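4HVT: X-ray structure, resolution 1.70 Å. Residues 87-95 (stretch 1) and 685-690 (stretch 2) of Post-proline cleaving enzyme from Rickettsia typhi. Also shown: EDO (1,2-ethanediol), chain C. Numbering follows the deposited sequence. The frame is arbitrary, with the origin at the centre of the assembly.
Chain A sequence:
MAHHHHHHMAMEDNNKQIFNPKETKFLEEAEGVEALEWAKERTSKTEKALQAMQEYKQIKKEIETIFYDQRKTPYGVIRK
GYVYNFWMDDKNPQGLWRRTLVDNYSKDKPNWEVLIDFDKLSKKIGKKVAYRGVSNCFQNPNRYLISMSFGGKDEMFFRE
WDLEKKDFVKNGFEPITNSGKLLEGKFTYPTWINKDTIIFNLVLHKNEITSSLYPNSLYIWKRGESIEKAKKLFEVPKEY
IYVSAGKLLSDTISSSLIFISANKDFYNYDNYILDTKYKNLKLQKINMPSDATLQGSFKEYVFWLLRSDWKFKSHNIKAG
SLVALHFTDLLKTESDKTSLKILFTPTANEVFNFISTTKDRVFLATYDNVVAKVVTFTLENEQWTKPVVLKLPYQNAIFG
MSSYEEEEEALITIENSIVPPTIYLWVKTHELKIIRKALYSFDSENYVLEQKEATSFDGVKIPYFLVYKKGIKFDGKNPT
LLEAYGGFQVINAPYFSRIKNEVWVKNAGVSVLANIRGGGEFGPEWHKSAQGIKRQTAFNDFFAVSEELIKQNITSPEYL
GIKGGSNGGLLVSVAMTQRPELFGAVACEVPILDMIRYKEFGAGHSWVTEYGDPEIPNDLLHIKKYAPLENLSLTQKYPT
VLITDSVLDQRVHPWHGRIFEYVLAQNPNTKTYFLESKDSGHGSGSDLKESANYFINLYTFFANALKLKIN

Stretch 1, residues 87-95: WMDDKNPQG
Stretch 2, residues 685-690: GSDLKE

Residues 87-95, an irregular loop after the extended Trp87, pack against residues 685-690, a loop that turns into a helix at Leu688, almost 600 residues later in the same chain; 317 Å² is buried, both sides summed. In register, Pro93 CA lies 4.6 Å from Leu688 CA and Gln94 CA 5.0 Å from Asp687 CA. Two hydrogen bonds join the stretches. Leu688 N, in the first turn of the helix, where amides lack carbonyl partners from a preceding turn, donates to Pro93 O (3.0 Å, 164°). Gln94 (chi1 t, chi2 p, chi3 60°) leaves its backbone sideways, but its end comes nearer, and Gln94 NE2 donates to Ser686 O (2.9 Å, 160°). Its other amide atom, Gln94 OE1, accepts from a water (2.8 Å) that also donates to Asp687 OD2 (2.8 Å), bridging the two side chains.

Asp687 (phi/psi -143/170, chi1 84°) is the N-cap: Asp687 OD1 accepts from Glu690 N at 2.8 Å and 173°, leaving OD2 for the water. Leu688 (-65/-34; chi1 t, chi2 p) points toward the loop and is buried. Leu688 CD2 reaches Asp89 CA at 3.5 Å and Met88 CB at 3.9 Å, while Leu688 CB meets Pro93 CB at 4.2 Å; Pro93 (-69/-28, C-gamma endo) thus offers both a carbonyl acceptor and an apolar ring.

Asp89 (-152/-166, chi1 p) points away from the helix and organises its own loop. Asp89 OD1 accepts from Asn92 N (2.8 Å) and, weakly, from Lys91 N (2.9 Å); Asp89 OD2 accepts from Trp87 NE1 (3.0 Å), while Asp89 N donates to Asn92 O (3.1 Å). Met88 N donates to ethanediol O1 (3.2 Å). Gly95 (115/168) has backbone angles that call for glycine, as does Gly685 (159/140), where a CB would clash with Glu690 C.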

ATOM      1  N   TRP A  87      -6.871  -1.311 -17.008  1.00 13.85           N
ATOM      2  CA  TRP A  87      -5.878  -1.996 -17.911  1.00 14.47           C
ATOM      3  C   TRP A  87      -4.801  -1.048 -18.441  1.00 15.09           C
ATOM      4  O   TRP A  87      -5.117   0.000 -19.018  1.00 15.15           O
ATOM      5  CB  TRP A  87      -6.602  -2.615 -19.111  1.00 15.03           C
ATOM      6  CG  TRP A  87      -5.677  -3.305 -20.078  1.00 15.75           C
ATOM      7  CD1 TRP A  87      -5.143  -2.769 -21.206  1.00 16.39           C
ATOM      8  CD2 TRP A  87      -5.128  -4.636 -19.967  1.00 15.82           C
ATOM      9  NE1 TRP A  87      -4.319  -3.682 -21.821  1.00 16.81           N
ATOM     10  CE2 TRP A  87      -4.276  -4.820 -21.071  1.00 16.35           C
ATOM     11  CE3 TRP A  87      -5.304  -5.699 -19.061  1.00 15.65           C
ATOM     12  CZ2 TRP A  87      -3.614  -6.050 -21.327  1.00 16.76           C
ATOM     13  CZ3 TRP A  87      -4.640  -6.908 -19.308  1.00 16.21           C
ATOM     14  CH2 TRP A  87      -3.792  -7.053 -20.415  1.00 16.52           C
ATOM     15  N   MET A  88      -3.546  -1.438 -18.259  1.00 15.75           N
ATOM     16  CA  MET A  88      -2.416  -0.756 -18.858  1.00 16.60           C
ATOM     17  C   MET A  88      -1.629  -1.719 -19.758  1.00 17.35           C
ATOM     18  O   MET A  88      -1.456  -2.882 -19.431  1.00 16.72           O
ATOM     19  CB  MET A  88      -1.440  -0.232 -17.794  1.00 17.44           C
ATOM     20  CG  MET A  88      -2.003   0.886 -16.936  1.00 17.37           C
ATOM     21  SD  MET A  88      -0.939   1.233 -15.502  1.00 19.19           S
ATOM     22  CE  MET A  88      -1.596  -0.023 -14.451  1.00 20.46           C
ATOM     23  N   ASP A  89      -1.106  -1.176 -20.848  1.00 18.39           N
ATOM     24  CA  ASP A  89      -0.127  -1.917 -21.673  1.00 19.26           C
ATOM     25  C   ASP A  89       0.788  -0.960 -22.386  1.00 20.17           C
ATOM     26  O   ASP A  89       0.832   0.214 -22.040  1.00 19.45           O
ATOM     27  CB  ASP A  89      -0.824  -2.908 -22.630  1.00 20.27           C
ATOM     28  CG  ASP A  89      -1.748  -2.236 -23.645  1.00 21.29           C
ATOM     29  OD1 ASP A  89      -1.648  -1.023 -23.896  1.00 22.00           O
ATOM     30  OD2 ASP A  89      -2.629  -2.953 -24.203  1.00 22.53           O
ATOM     31  N   ASP A  90       1.544  -1.420 -23.396  1.00 21.21           N
ATOM     32  CA  ASP A  90       2.462  -0.473 -24.080  1.00 22.58           C
ATOM     33  C   ASP A  90       1.730   0.554 -24.957  1.00 22.45           C
ATOM     34  O   ASP A  90       2.245   1.658 -25.199  1.00 22.89           O
ATOM     35  CB  ASP A  90       3.491  -1.212 -24.914  1.00 24.34           C
ATOM     36  CG  ASP A  90       2.870  -2.164 -25.878  1.00 25.59           C
ATOM     37  OD1 ASP A  90       1.867  -2.835 -25.562  1.00 26.90           O
ATOM     38  OD2 ASP A  90       3.388  -2.256 -27.009  1.00 28.24           O
ATOM     39  N   LYS A  91       0.532   0.221 -25.425  1.00 21.94           N
ATOM     40  CA  LYS A  91      -0.277   1.181 -26.192  1.00 22.27           C
ATOM     41  C   LYS A  91      -0.930   2.196 -25.261  1.00 21.44           C
ATOM     42  O   LYS A  91      -1.115   3.342 -25.635  1.00 22.41           O
ATOM     43  CB  LYS A  91      -1.404   0.488 -26.973  1.00 22.46           C
ATOM     44  N   ASN A  92      -1.295   1.755 -24.052  1.00 20.21           N
ATOM     45  CA  ASN A  92      -2.033   2.586 -23.070  1.00 19.49           C
ATOM     46  C   ASN A  92      -1.320   2.497 -21.738  1.00 17.87           C
ATOM     47  O   ASN A  92      -1.775   1.828 -20.789  1.00 16.52           O
ATOM     48  CB  ASN A  92      -3.505   2.145 -22.916  1.00 19.50           C
ATOM     49  CG  ASN A  92      -4.366   2.649 -24.042  1.00 20.93           C
ATOM     50  OD1 ASN A  92      -4.711   3.839 -24.099  1.00 22.56           O
ATOM     51  ND2 ASN A  92      -4.695   1.768 -24.956  1.00 21.21           N
ATOM     52  N   PRO A  93      -0.157   3.149 -21.666  1.00 17.91           N
ATOM     53  CA  PRO A  93       0.555   3.074 -20.403  1.00 17.13           C
ATOM     54  C   PRO A  93      -0.070   3.809 -19.232  1.00 16.43           C
ATOM     55  O   PRO A  93       0.149   3.402 -18.096  1.00 15.56           O
ATOM     56  CB  PRO A  93       1.931   3.665 -20.743  1.00 17.73           C
ATOM     57  CG  PRO A  93       1.671   4.599 -21.880  1.00 18.46           C
ATOM     58  CD  PRO A  93       0.620   3.872 -22.698  1.00 18.74           C
ATOM     59  N   GLN A  94      -0.832   4.870 -19.488  1.00 16.35           N
ATOM     60  CA  GLN A  94      -1.567   5.553 -18.427  1.00 15.92           C
ATOM     61  C   GLN A  94      -2.804   4.748 -18.059  1.00 15.16           C
ATOM     62  O   GLN A  94      -3.156   4.650 -16.906  1.00 14.42           O
ATOM     63  CB  GLN A  94      -1.906   6.973 -18.865  1.00 17.03           C
ATOM     64  CG  GLN A  94      -2.123   7.874 -17.678  1.00 17.63           C
ATOM     65  CD  GLN A  94      -0.851   8.027 -16.854  1.00 17.45           C
ATOM     66  OE1 GLN A  94       0.158   8.498 -17.352  1.00 19.60           O
ATOM     67  NE2 GLN A  94      -0.877   7.489 -15.639  1.00 17.59           N
ATOM     68  N   GLY A  95      -3.427   4.130 -19.077  1.00 15.13           N
ATOM     69  CA  GLY A  95      -4.439   3.094 -18.845  1.00 14.57           C
ATOM     70  C   GLY A  95      -5.872   3.383 -19.273  1.00 14.71           C
ATOM     71  O   GLY A  95      -6.250   4.533 -19.551  1.00 14.99           O
ATOM     72  N   GLY A 685       6.766   4.073 -10.728  1.00 22.77           N
ATOM     73  CA  GLY A 685       6.509   4.799 -11.974  1.00 23.46           C
ATOM     74  C   GLY A 685       5.019   5.088 -12.066  1.00 23.82           C
ATOM     75  O   GLY A 685       4.195   4.243 -11.731  1.00 27.27           O
ATOM     76  N   SER A 686       4.673   6.278 -12.546  1.00 24.81           N
ATOM     77  CA  SER A 686       3.282   6.699 -12.571  1.00 24.75           C
ATOM     78  C   SER A 686       2.600   6.397 -13.920  1.00 24.42           C
ATOM     79  O   SER A 686       1.445   6.750 -14.154  1.00 26.43           O
ATOM     80  CB  SER A 686       3.192   8.200 -12.199  1.00 26.30           C
ATOM     81  OG  SER A 686       3.906   8.991 -13.104  1.00 27.42           O
ATOM     82  N   ASP A 687       3.318   5.711 -14.802  1.00 22.27           N
ATOM     83  CA  ASP A 687       2.667   5.036 -15.900  1.00 19.92           C
ATOM     84  C   ASP A 687       3.402   3.723 -16.125  1.00 18.21           C
ATOM     85  O   ASP A 687       4.458   3.491 -15.558  1.00 16.79           O
ATOM     86  CB  ASP A 687       2.530   5.924 -17.147  1.00 21.20           C
ATOM     87  CG  ASP A 687       3.787   5.976 -18.073  1.00 23.25           C
ATOM     88  OD1 ASP A 687       4.793   5.252 -17.955  1.00 24.12           O
ATOM     89  OD2 ASP A 687       3.715   6.765 -19.042  1.00 26.79           O
ATOM     90  N   LEU A 688       2.824   2.863 -16.955  1.00 17.20           N
ATOM     91  CA  LEU A 688       3.390   1.532 -17.090  1.00 17.26           C
ATOM     92  C   LEU A 688       4.782   1.471 -17.701  1.00 17.76           C
ATOM     93  O   LEU A 688       5.560   0.560 -17.361  1.00 17.76           O
ATOM     94  CB  LEU A 688       2.444   0.625 -17.884  1.00 17.52           C
ATOM     95  CG  LEU A 688       2.821  -0.859 -17.849  1.00 18.13           C
ATOM     96  CD1 LEU A 688       2.506  -1.505 -16.499  1.00 18.15           C
ATOM     97  CD2 LEU A 688       2.083  -1.587 -18.942  1.00 19.04           C
ATOM     98  N   LYS A 689       5.075   2.369 -18.643  1.00 18.27           N
ATOM     99  CA  LYS A 689       6.360   2.438 -19.310  1.00 18.88           C
ATOM    100  C   LYS A 689       7.446   2.845 -18.347  1.00 18.94           C
ATOM    101  O   LYS A 689       8.518   2.250 -18.337  1.00 18.98           O
ATOM    102  CB  LYS A 689       6.346   3.453 -20.476  1.00 20.28           C
ATOM    103  N   GLU A 690       7.169   3.848 -17.522  1.00 18.84           N
ATOM    104  CA  GLU A 690       8.129   4.230 -16.499  1.00 19.40           C
ATOM    105  C   GLU A 690       8.381   3.135 -15.463  1.00 18.16           C
ATOM    106  O   GLU A 690       9.541   2.932 -15.066  1.00 18.42           O
ATOM    107  CB  GLU A 690       7.675   5.487 -15.766  1.00 20.39           C
ATOM    108  CG  GLU A 690       7.728   6.717 -16.640  1.00 23.04           C
ATOM    109  CD  GLU A 690       9.161   7.044 -17.037  1.00 25.84           C
ATOM    110  OE1 GLU A 690      10.027   7.132 -16.148  1.00 28.68           O
ATOM    111  OE2 GLU A 690       9.439   7.167 -18.238  1.00 28.95           O
TER
HETATM  112  C1  EDO C 802      -3.310  -5.225 -16.163  1.00 24.49           C
HETATM  113  O1  EDO C 802      -3.132  -3.786 -16.177  1.00 22.63           O
HETATM  114  C2  EDO C 802      -4.442  -5.560 -15.183  1.00 23.84           C
HETATM  115  O2  EDO C 802      -5.746  -5.165 -15.659  1.00 20.92           O
HETATM  116  O   HOH W   1       1.574   8.491 -19.718  1.00 31.46           O